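Local coordinates for tRNA-splicing endonuclease (Sulfolobus tokodaii, PDB 2CV8), which probably cleaves pre-tRNA at the 5'- and 3'-splice sites to release the intron, leaving 2',3'-cyclic phosphate and 5'-hydroxyl ends, at residues Y117-P121 with G122-A126; S137-S141 with N142-G146; Y91-Y94 with E95-E99; Y55-K59 with G60-I64. All coordinates share one frame; numbering follows the deposited sequence.

Contact 1: Y117-P121 with G122-A126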
loop_
_atom_site.group_PDB
_atom_site.type_symbol
_atom_site.label_atom_id
_atom_site.label_comp_id
_atom_site.label_asym_id
_atom_site.label_seq_id
_atom_site.Cartn_x
_atom_site.Cartn_y
_atom_site.Cartn_z
ATOM N N TYR B 117 -7.857 9.646 14.922
ATOM C CA TYR B 117 -8.549 9.114 16.104
ATOM C C TYR B 117 -10.078 9.200 16.047
ATOM O O TYR B 117 -10.642 10.171 15.541
ATOM C CB TYR B 117 -8.155 9.892 17.363
ATOM C CG TYR B 117 -6.711 9.808 17.772
ATOM C CD1 TYR B 117 -5.716 10.467 17.050
ATOM C CD2 TYR B 117 -6.337 9.065 18.887
ATOM C CE1 TYR B 117 -4.380 10.385 17.433
ATOM C CE2 TYR B 117 -5.008 8.975 19.273
ATOM C CZ TYR B 117 -4.036 9.636 18.539
ATOM O OH TYR B 117 -2.720 9.511 18.891
ATOM N N THR B 118 -10.751 8.212 16.633
ATOM C CA THR B 118 -12.214 8.236 16.734
ATOM C C THR B 118 -12.467 8.533 18.212
ATOM O O THR B 118 -12.072 7.755 19.074
ATOM C CB THR B 118 -12.873 6.873 16.404
ATOM O OG1 THR B 118 -12.920 6.685 14.985
ATOM C CG2 THR B 118 -14.297 6.820 16.966
ATOM N N ILE B 119 -13.094 9.661 18.512
ATOM C CA ILE B 119 -13.366 10.015 19.904
ATOM C C ILE B 119 -14.805 10.468 20.111
ATOM O O ILE B 119 -15.535 10.725 19.152
ATOM C CB ILE B 119 -12.413 11.146 20.423
ATOM C CG1 ILE B 119 -12.308 12.264 19.387
ATOM C CG2 ILE B 119 -11.020 10.590 20.717
ATOM C CD1 ILE B 119 -13.601 13.013 19.107
ATOM N N GLY B 120 -15.203 10.566 21.373
ATOM C CA GLY B 120 -16.548 10.997 21.695
ATOM C C GLY B 120 -16.671 11.264 23.179
ATOM O O GLY B 120 -15.668 11.241 23.896
ATOM N N PRO B 121 -17.889 11.535 23.673
ATOM C CA PRO B 121 -18.084 11.799 25.101
ATOM C C PRO B 121 -17.549 10.629 25.912
ATOM O O PRO B 121 -18.182 9.575 25.978
ATOM C CB PRO B 121 -19.595 11.937 25.218
ATOM C CG PRO B 121 -19.975 12.514 23.888
ATOM C CD PRO B 121 -19.153 11.685 22.933
ATOM N N GLY B 122 -16.376 10.815 26.509
ATOM C CA GLY B 122 -15.774 9.757 27.299
ATOM C C GLY B 122 -15.441 8.532 26.468
ATOM O O GLY B 122 -15.751 7.407 26.861
ATOM N N ILE B 123 -14.819 8.753 25.311
ATOM C CA ILE B 123 -14.429 7.661 24.418
ATOM C C ILE B 123 -13.154 7.984 23.638
ATOM O O ILE B 123 -13.092 8.943 22.871
ATOM C CB ILE B 123 -15.568 7.304 23.429
ATOM C CG1 ILE B 123 -16.720 6.636 24.196
ATOM C CG2 ILE B 123 -15.042 6.386 22.329
ATOM C CD1 ILE B 123 -17.937 6.286 23.351
ATOM N N GLU B 124 -12.135 7.161 23.859
ATOM C CA GLU B 124 -10.839 7.312 23.216
ATOM C C GLU B 124 -10.520 5.999 22.514
ATOM O O GLU B 124 -10.785 4.928 23.056
ATOM C CB GLU B 124 -9.769 7.603 24.273
ATOM C CG GLU B 124 -8.432 8.046 23.713
ATOM C CD GLU B 124 -8.496 9.433 23.103
ATOM O OE1 GLU B 124 -8.806 10.388 23.844
ATOM O OE2 GLU B 124 -8.240 9.570 21.886
ATOM N N HIS B 125 -9.957 6.074 21.313
ATOM C CA HIS B 125 -9.615 4.870 20.558
ATOM C C HIS B 125 -8.158 4.886 20.091
ATOM O O HIS B 125 -7.472 5.907 20.193
ATOM C CB HIS B 125 -10.538 4.724 19.337
ATOM C CG HIS B 125 -11.986 4.534 19.678
ATOM N ND1 HIS B 125 -12.973 4.480 18.717
ATOM C CD2 HIS B 125 -12.615 4.383 20.868
ATOM C CE1 HIS B 125 -14.145 4.304 19.300
ATOM N NE2 HIS B 125 -13.956 4.242 20.606
ATOM N N ALA B 126 -7.690 3.742 19.593
ATOM C CA ALA B 126 -6.325 3.627 19.092
ATOM C C ALA B 126 -6.251 4.434 17.800
ATOM O O ALA B 126 -7.222 4.515 17.054
ATOM C CB ALA B 126 -5.970 2.171 18.832
HETATM O O HOH W 1 -9.561 5.199 16.531
#

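Contact 2: S137-S141 with N142-G146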
loop_
_atom_site.group_PDB
_atom_site.type_symbol
_atom_site.label_atom_id
_atom_site.label_comp_id
_atom_site.label_asym_id
_atom_site.label_seq_id
_atom_site.Cartn_x
_atom_site.Cartn_y
_atom_site.Cartn_z
ATOM N N SER B 137 0.999 9.676 -8.592
ATOM C CA SER B 137 2.400 9.542 -8.202
ATOM C C SER B 137 2.883 8.083 -8.166
ATOM O O SER B 137 2.310 7.236 -7.477
ATOM C CB SER B 137 2.629 10.204 -6.849
ATOM O OG SER B 137 3.987 10.577 -6.712
ATOM N N GLN B 138 3.941 7.806 -8.925
ATOM C CA GLN B 138 4.528 6.473 -9.014
ATOM C C GLN B 138 5.293 6.115 -7.743
ATOM O O GLN B 138 6.238 6.800 -7.357
ATOM C CB GLN B 138 5.481 6.391 -10.219
ATOM C CG GLN B 138 4.806 6.432 -11.596
ATOM C CD GLN B 138 4.402 5.057 -12.123
ATOM O OE1 GLN B 138 5.238 4.164 -12.270
ATOM N NE2 GLN B 138 3.118 4.889 -12.424
ATOM N N ILE B 139 4.885 5.026 -7.102
ATOM C CA ILE B 139 5.529 4.566 -5.881
ATOM C C ILE B 139 6.529 3.451 -6.220
ATOM O O ILE B 139 6.265 2.604 -7.069
ATOM C CB ILE B 139 4.485 4.007 -4.903
ATOM C CG1 ILE B 139 3.306 4.965 -4.783
ATOM C CG2 ILE B 139 5.092 3.835 -3.544
ATOM C CD1 ILE B 139 2.104 4.346 -4.083
ATOM N N SER B 140 7.679 3.445 -5.561
ATOM C CA SER B 140 8.675 2.414 -5.821
ATOM C C SER B 140 8.511 1.289 -4.814
ATOM O O SER B 140 7.822 1.447 -3.804
ATOM C CB SER B 140 10.082 2.991 -5.703
ATOM O OG SER B 140 10.278 3.531 -4.410
ATOM N N SER B 141 9.158 0.162 -5.088
ATOM C CA SER B 141 9.073 -0.995 -4.209
ATOM C C SER B 141 9.754 -0.677 -2.895
ATOM O O SER B 141 9.344 -1.164 -1.834
ATOM C CB SER B 141 9.754 -2.205 -4.850
ATOM O OG SER B 141 9.269 -2.425 -6.162
ATOM N N ASN B 142 10.796 0.145 -2.972
ATOM C CA ASN B 142 11.541 0.523 -1.781
ATOM C C ASN B 142 10.698 1.391 -0.867
ATOM O O ASN B 142 10.808 1.292 0.353
ATOM C CB ASN B 142 12.831 1.234 -2.171
ATOM C CG ASN B 142 13.780 0.319 -2.920
ATOM O OD1 ASN B 142 14.147 -0.750 -2.422
ATOM N ND2 ASN B 142 14.177 0.727 -4.124
ATOM N N GLU B 143 9.854 2.232 -1.459
ATOM C CA GLU B 143 8.965 3.092 -0.686
ATOM C C GLU B 143 7.834 2.231 -0.134
ATOM O O GLU B 143 7.474 2.338 1.049
ATOM C CB GLU B 143 8.368 4.190 -1.562
ATOM C CG GLU B 143 9.365 5.172 -2.110
ATOM C CD GLU B 143 8.723 6.151 -3.072
ATOM O OE1 GLU B 143 8.056 5.702 -4.031
ATOM O OE2 GLU B 143 8.890 7.370 -2.873
ATOM N N ILE B 144 7.271 1.388 -1.001
ATOM C CA ILE B 144 6.190 0.501 -0.598
ATOM C C ILE B 144 6.697 -0.390 0.533
ATOM O O ILE B 144 5.967 -0.672 1.481
ATOM C CB ILE B 144 5.674 -0.364 -1.793
ATOM C CG1 ILE B 144 4.856 0.509 -2.740
ATOM C CG2 ILE B 144 4.788 -1.521 -1.297
ATOM C CD1 ILE B 144 4.169 -0.288 -3.852
ATOM N N LEU B 145 7.951 -0.823 0.442
ATOM C CA LEU B 145 8.521 -1.649 1.497
ATOM C C LEU B 145 8.691 -0.782 2.750
ATOM O O LEU B 145 8.548 -1.265 3.866
ATOM C CB LEU B 145 9.865 -2.226 1.055
ATOM C CG LEU B 145 9.797 -3.315 -0.025
ATOM C CD1 LEU B 145 11.193 -3.680 -0.504
ATOM C CD2 LEU B 145 9.107 -4.539 0.531
ATOM N N GLY B 146 8.984 0.501 2.558
ATOM C CA GLY B 146 9.143 1.404 3.685
ATOM C C GLY B 146 7.802 1.614 4.367
ATOM O O GLY B 146 7.737 1.877 5.569
#

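Contact 3: Y91-Y94 with E95-E99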
loop_
_atom_site.group_PDB
_atom_site.type_symbol
_atom_site.label_atom_id
_atom_site.label_comp_id
_atom_site.label_asym_id
_atom_site.label_seq_id
_atom_site.Cartn_x
_atom_site.Cartn_y
_atom_site.Cartn_z
ATOM N N TYR B 91 -3.758 18.387 2.575
ATOM C CA TYR B 91 -4.926 19.115 3.040
ATOM C C TYR B 91 -6.197 18.366 2.632
ATOM O O TYR B 91 -7.194 18.360 3.357
ATOM C CB TYR B 91 -4.964 20.540 2.473
ATOM C CG TYR B 91 -6.205 21.288 2.906
ATOM C CD1 TYR B 91 -6.325 21.793 4.206
ATOM C CD2 TYR B 91 -7.304 21.409 2.051
ATOM C CE1 TYR B 91 -7.511 22.396 4.643
ATOM C CE2 TYR B 91 -8.489 22.000 2.480
ATOM C CZ TYR B 91 -8.586 22.493 3.776
ATOM O OH TYR B 91 -9.762 23.076 4.193
ATOM N N SER B 92 -6.161 17.732 1.469
ATOM C CA SER B 92 -7.321 16.986 0.997
ATOM C C SER B 92 -7.691 15.872 1.960
ATOM O O SER B 92 -8.871 15.700 2.278
ATOM C CB SER B 92 -7.062 16.410 -0.400
ATOM O OG SER B 92 -6.988 17.453 -1.361
ATOM N N VAL B 93 -6.696 15.123 2.434
ATOM C CA VAL B 93 -6.982 14.046 3.378
ATOM C C VAL B 93 -7.298 14.639 4.756
ATOM O O VAL B 93 -8.221 14.182 5.437
ATOM C CB VAL B 93 -5.797 13.043 3.534
ATOM C CG1 VAL B 93 -6.205 11.898 4.464
ATOM C CG2 VAL B 93 -5.394 12.471 2.191
ATOM N N TYR B 94 -6.542 15.653 5.171
ATOM C CA TYR B 94 -6.801 16.258 6.470
ATOM C C TYR B 94 -8.255 16.674 6.562
ATOM O O TYR B 94 -8.982 16.262 7.473
ATOM C CB TYR B 94 -5.952 17.504 6.700
ATOM C CG TYR B 94 -6.179 18.092 8.077
ATOM C CD1 TYR B 94 -5.484 17.620 9.180
ATOM C CD2 TYR B 94 -7.136 19.068 8.280
ATOM C CE1 TYR B 94 -5.735 18.107 10.451
ATOM C CE2 TYR B 94 -7.408 19.561 9.549
ATOM C CZ TYR B 94 -6.705 19.074 10.633
ATOM O OH TYR B 94 -7.014 19.525 11.889
ATOM N N GLU B 95 -8.659 17.504 5.605
ATOM C CA GLU B 95 -10.013 18.032 5.531
ATOM C C GLU B 95 -11.078 16.941 5.473
ATOM O O GLU B 95 -12.014 16.938 6.271
ATOM C CB GLU B 95 -10.139 18.929 4.307
ATOM C CG GLU B 95 -11.493 19.560 4.148
ATOM C CD GLU B 95 -11.616 20.275 2.827
ATOM O OE1 GLU B 95 -11.525 19.586 1.783
ATOM O OE2 GLU B 95 -11.796 21.514 2.834
ATOM N N ASP B 96 -10.930 16.026 4.517
ATOM C CA ASP B 96 -11.878 14.938 4.333
ATOM C C ASP B 96 -12.055 14.151 5.617
ATOM O O ASP B 96 -13.176 13.869 6.037
ATOM C CB ASP B 96 -11.390 14.018 3.215
ATOM C CG ASP B 96 -12.370 12.880 2.898
ATOM O OD1 ASP B 96 -12.132 11.735 3.345
ATOM O OD2 ASP B 96 -13.371 13.133 2.192
ATOM N N LEU B 97 -10.946 13.799 6.249
ATOM C CA LEU B 97 -11.018 13.045 7.477
ATOM C C LEU B 97 -11.602 13.882 8.594
ATOM O O LEU B 97 -12.416 13.405 9.390
ATOM C CB LEU B 97 -9.635 12.536 7.868
ATOM C CG LEU B 97 -9.125 11.369 7.017
ATOM C CD1 LEU B 97 -7.849 10.807 7.623
ATOM C CD2 LEU B 97 -10.188 10.284 6.950
ATOM N N ARG B 98 -11.193 15.139 8.650
ATOM C CA ARG B 98 -11.685 16.023 9.688
ATOM C C ARG B 98 -13.191 16.246 9.487
ATOM O O ARG B 98 -13.978 16.200 10.433
ATOM C CB ARG B 98 -10.934 17.349 9.620
ATOM C CG ARG B 98 -10.843 18.050 10.935
ATOM C CD ARG B 98 -9.760 17.457 11.814
ATOM N NE ARG B 98 -10.050 17.720 13.221
ATOM C CZ ARG B 98 -9.148 17.746 14.195
ATOM N NH1 ARG B 98 -7.870 17.533 13.944
ATOM N NH2 ARG B 98 -9.532 17.978 15.433
ATOM N N GLU B 99 -13.583 16.459 8.235
ATOM C CA GLU B 99 -14.978 16.695 7.891
ATOM C C GLU B 99 -15.845 15.494 8.239
ATOM O O GLU B 99 -17.041 15.633 8.489
ATOM C CB GLU B 99 -15.099 17.019 6.402
ATOM C CG GLU B 99 -16.313 17.865 6.063
ATOM C CD GLU B 99 -16.265 19.252 6.683
ATOM O OE1 GLU B 99 -17.271 19.983 6.595
ATOM O OE2 GLU B 99 -15.221 19.620 7.254
#

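Contact 4: Y55-K59 with G60-I64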
loop_
_atom_site.group_PDB
_atom_site.type_symbol
_atom_site.label_atom_id
_atom_site.label_comp_id
_atom_site.label_asym_id
_atom_site.label_seq_id
_atom_site.Cartn_x
_atom_site.Cartn_y
_atom_site.Cartn_z
ATOM N N TYR B 55 -7.768 24.872 7.435
ATOM C CA TYR B 55 -9.023 24.178 7.710
ATOM C C TYR B 55 -9.922 25.039 8.594
ATOM O O TYR B 55 -11.077 25.309 8.240
ATOM C CB TYR B 55 -8.771 22.839 8.411
ATOM C CG TYR B 55 -10.047 22.065 8.673
ATOM C CD1 TYR B 55 -10.873 21.681 7.618
ATOM C CD2 TYR B 55 -10.453 21.756 9.971
ATOM C CE1 TYR B 55 -12.071 21.014 7.843
ATOM C CE2 TYR B 55 -11.656 21.089 10.210
ATOM C CZ TYR B 55 -12.458 20.724 9.134
ATOM O OH TYR B 55 -13.649 20.078 9.336
ATOM N N LEU B 56 -9.384 25.467 9.741
ATOM C CA LEU B 56 -10.131 26.295 10.681
ATOM C C LEU B 56 -10.659 27.583 10.050
ATOM O O LEU B 56 -11.783 28.015 10.339
ATOM C CB LEU B 56 -9.264 26.627 11.894
ATOM C CG LEU B 56 -8.923 25.412 12.762
ATOM C CD1 LEU B 56 -8.061 25.851 13.943
ATOM C CD2 LEU B 56 -10.208 24.743 13.247
ATOM N N VAL B 57 -9.854 28.203 9.198
ATOM C CA VAL B 57 -10.298 29.415 8.532
ATOM C C VAL B 57 -11.529 29.072 7.695
ATOM O O VAL B 57 -12.567 29.725 7.798
ATOM C CB VAL B 57 -9.209 29.981 7.608
ATOM C CG1 VAL B 57 -9.833 30.943 6.608
ATOM C CG2 VAL B 57 -8.133 30.681 8.438
ATOM N N LYS B 58 -11.405 28.037 6.871
ATOM C CA LYS B 58 -12.497 27.599 6.019
ATOM C C LYS B 58 -13.728 27.264 6.854
ATOM O O LYS B 58 -14.857 27.412 6.391
ATOM C CB LYS B 58 -12.071 26.370 5.217
ATOM C CG LYS B 58 -13.130 25.805 4.290
ATOM C CD LYS B 58 -12.784 24.367 3.930
ATOM C CE LYS B 58 -13.843 23.716 3.050
ATOM N NZ LYS B 58 -13.806 24.219 1.651
ATOM N N LYS B 59 -13.512 26.819 8.085
ATOM C CA LYS B 59 -14.621 26.456 8.966
ATOM C C LYS B 59 -15.193 27.677 9.670
ATOM O O LYS B 59 -16.137 27.561 10.465
ATOM C CB LYS B 59 -14.167 25.440 10.025
ATOM C CG LYS B 59 -13.677 24.109 9.478
ATOM C CD LYS B 59 -14.670 23.463 8.509
ATOM C CE LYS B 59 -16.014 23.234 9.150
ATOM N NZ LYS B 59 -16.902 22.454 8.238
ATOM N N GLY B 60 -14.603 28.838 9.388
ATOM C CA GLY B 60 -15.056 30.082 9.986
ATOM C C GLY B 60 -14.760 30.177 11.467
ATOM O O GLY B 60 -15.203 31.107 12.140
ATOM N N LYS B 61 -14.014 29.209 11.984
ATOM C CA LYS B 61 -13.665 29.204 13.393
ATOM C C LYS B 61 -12.367 29.957 13.682
ATOM O O LYS B 61 -11.913 30.002 14.822
ATOM C CB LYS B 61 -13.534 27.764 13.894
ATOM C CG LYS B 61 -14.848 27.103 14.288
ATOM C CD LYS B 61 -15.655 26.650 13.095
ATOM C CE LYS B 61 -16.847 25.805 13.540
ATOM N NZ LYS B 61 -17.567 25.173 12.394
ATOM N N LEU B 62 -11.781 30.570 12.661
ATOM C CA LEU B 62 -10.510 31.264 12.845
ATOM C C LEU B 62 -10.159 32.282 11.773
ATOM O O LEU B 62 -10.379 32.058 10.579
ATOM C CB LEU B 62 -9.392 30.231 12.915
ATOM C CG LEU B 62 -7.945 30.704 12.916
ATOM C CD1 LEU B 62 -7.654 31.477 14.179
ATOM C CD2 LEU B 62 -7.038 29.498 12.829
ATOM N N GLU B 63 -9.599 33.401 12.216
ATOM C CA GLU B 63 -9.169 34.471 11.323
ATOM C C GLU B 63 -7.654 34.485 11.372
ATOM O O GLU B 63 -7.064 34.254 12.423
ATOM C CB GLU B 63 -9.711 35.815 11.803
ATOM C CG GLU B 63 -11.084 36.148 11.270
ATOM C CD GLU B 63 -11.040 36.633 9.835
ATOM O OE1 GLU B 63 -10.395 35.971 8.997
ATOM O OE2 GLU B 63 -11.653 37.678 9.543
ATOM N N ILE B 64 -7.016 34.746 10.241
ATOM C CA ILE B 64 -5.567 34.768 10.224
ATOM C C ILE B 64 -4.992 36.057 9.673
ATOM O O ILE B 64 -5.518 36.637 8.724
ATOM C CB ILE B 64 -5.024 33.544 9.467
ATOM C CG1 ILE B 64 -5.115 32.323 10.391
ATOM C CG2 ILE B 64 -3.587 33.776 9.022
ATOM C CD1 ILE B 64 -5.126 31.014 9.669
#

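Contact 1: Y117-P121 with G122-A126
Gly120 and Ile123 hold the tight end of this loop through two backbone bonds, Gly120 N to Ile123 O at 3.1 Å and Ile123 N to Gly120 O at 3.0 Å. The second is bent, its donor standing above the carbonyl plane. Between them Pro121 and Gly122 make the reversal, and the positive phi of Gly122 (63°) suits glycine. Behind the turn, Ile119 CG2 meets Glu124 OE2 at 3.2 Å, the two side chains running side by side. Tyr117 reaches back with ring carbon CD2, 3.6 Å from Glu124 OE2 and equally far from His125 O; ring and carboxylate planes stand 82° apart. Replacing the ring by an alanine would probably leave a gap between Glu124 and Arg105 of strand 103-106.

Although the turn itself is exposed, the Thr118 end is the looser one: a water bridges Thr118 N and Ala126 O in place of direct pairing. Thr118 O lies over one face of the poorly ordered His125 ring, whose ND1 is 3.2 Å from Thr118 CG2. The arrangement is a hairpin-like loop closed by a two-residue turn, carrying two residues predicted to be catalytic in this tRNA-intron endonuclease, Tyr117 and His125.

Contact 2: S137-S141 with N142-G146
Ser140 and Glu143 form a capping box at the start of helix 141-151, where short strand 138-140 passes straight into the helix. Evidence for it comes in both directions. Glu143 N donates to Ser140 OG at 3.3 Å, while Ser140 N donates to Glu143 OE1 at 2.8 Å with an N-H...O angle of 164°, using the anti lone pair of the carboxylate oxygen. A weak bond from Ser140 OG to the same OE1 lies inside this ring of contacts.

Two conformations make the exchange possible. Ser140 OG sits between its own backbone N and carbonyl carbon (chi1 59°), facing the first helical turn. Glu143 has CG beside its backbone N and an extended chain beyond, which carries OE1 back over the cap. A carboxylate so close to the N-terminal end of a helix would probably be favoured in its ionised form.

Strand 138-140 pairs antiparallel with a strand of the second subunit, so the cap borders the dimer interface. Ser141 OG turns to that neighbour as well, bonding Asp134 O of the second subunit. Ile144 packs on Ile173 of the same neighbour.

Inside the chain an apolar pair joins strand 138-140 to the 142-146 part of the helix, two short segments whose directions differ by 74°. Ile139 and Ile144 cross at about a right angle, both largely shielded from solvent. The first full helical bond runs from Ile144 N to Ser140 O at 2.9 Å, and Ile139 CG2 touches Ile144 CG1 at 3.4 Å.

Contact 3: Y91-Y94 with E95-E99
Tyr91 and Glu95, one helical turn apart, meet with the carboxylate stem laid over the ring. Glu95 CB stands 4.2 Å from the Tyr91 ring centroid, over its face and offset toward the rim, a CH-pi contact. With CG anti to the backbone N (chi1 -179°) and the rest of its chain extended, Glu95 crosses the tyrosine obliquely and ends with OE2 2.9 Å from Tyr91 OH; ring and carboxylate planes are 62° apart. Lys58 of helix 50-58 forms a long, weak ion pair with OE2.

Backbone bonds join each residue of 91-94 to the one four places on, for instance Arg98 N to Tyr94 O at 2.7 Å. This is one helix, 87-99, packed against helix 50-58 through Tyr91 and Arg98 and against the sheet strands 103-106, 114-117 and 170-178, with Tyr94 reaching both.

Tyr94 and Arg98 lie side by side and point the same way. A bend at chi2 (79°) folds the arginine along the ring, so that Arg98 CD comes 3.7 Å from Tyr94 CZ and Arg98 NH1 3.0 Å from Tyr94 OH. The guanidinium also makes a cation-pi contact with Tyr27. Were this tyrosine cut back to an alanine, a gap beside Phe114 would probably open and the Arg98 chain lose its support on that side. Val93 and Leu97 lie side by side, both touching Tyr172, with Val93 CG1 3.7 Å from Leu97 CD1.

Contact 4: Y55-K59 with G60-I64
Leu56 and Leu62 provide the first apolar contact across this turn, crossing obliquely with Leu56 CB 3.7 Å from Leu62 CB. Leu62 carries CG anti to its backbone N (chi1 172°), which brings branch CD2 back over the Leu56 side chain. Further along, Val57 CG2 meets Ile64 CD1 at 3.3 Å, the two side chains at about a right angle. Leu76 of helix 73-83 packs on both Val57 and Ile64, while Ile21 and Met24 of helix 15-25 lie against Leu56.

Backbone hydrogen bonds finish helix 50-58. Lys61 N donates to Leu56 O at 3.0 Å, and Gly60 N donates to Val57 O at 2.7 Å from above the carbonyl plane. With the positive phi of Gly60 (70°), these two bonds define a Schellman motif. It ends the helix and sends the chain into strand 63-66 of the N-terminal domain sheet. A side chain at Gly60 would meet the carbonyl of Lys59. One weaker backbone contact follows the turn: Val57 CA points its hydrogen at Leu62 O, with 3.3 Å between the heavy atoms and a nearly straight angle of 160° at the hydrogen.

Among the charged side chains, Lys59 and Lys61 lie side by side and point the same way, yet their NZ atoms stay 5.0 Å apart. Lys59 lays CG over one face of the Tyr55 ring; beyond it the chain bends at chi2 and chi3 and ends in a salt bridge with Glu99 of helix 87-99. Glu63, poorly ordered, is paired with Arg70.

Contact 3 is the buried one, its centre about 8 Å from that of the chain. Contact 1 lies at the surface, and contacts 2 and 4 are partly buried. Contacts 3 and 4 touch across the two domains: Glu99 OE2 lies 2.6 Å from Tyr55 OH, a probable hydrogen bond, and Tyr91 packs on Lys58. No other pair touches, and contacts 2 and 4 lie on opposite sides of the chain's centre, about 35 Å apart between their own centres. Chemistry follows place: aromatic rings with charged chains in contact 3, a helix start in contact 2 and a helix end in contact 4, and backbone pairing beside predicted catalytic residues in contact 1.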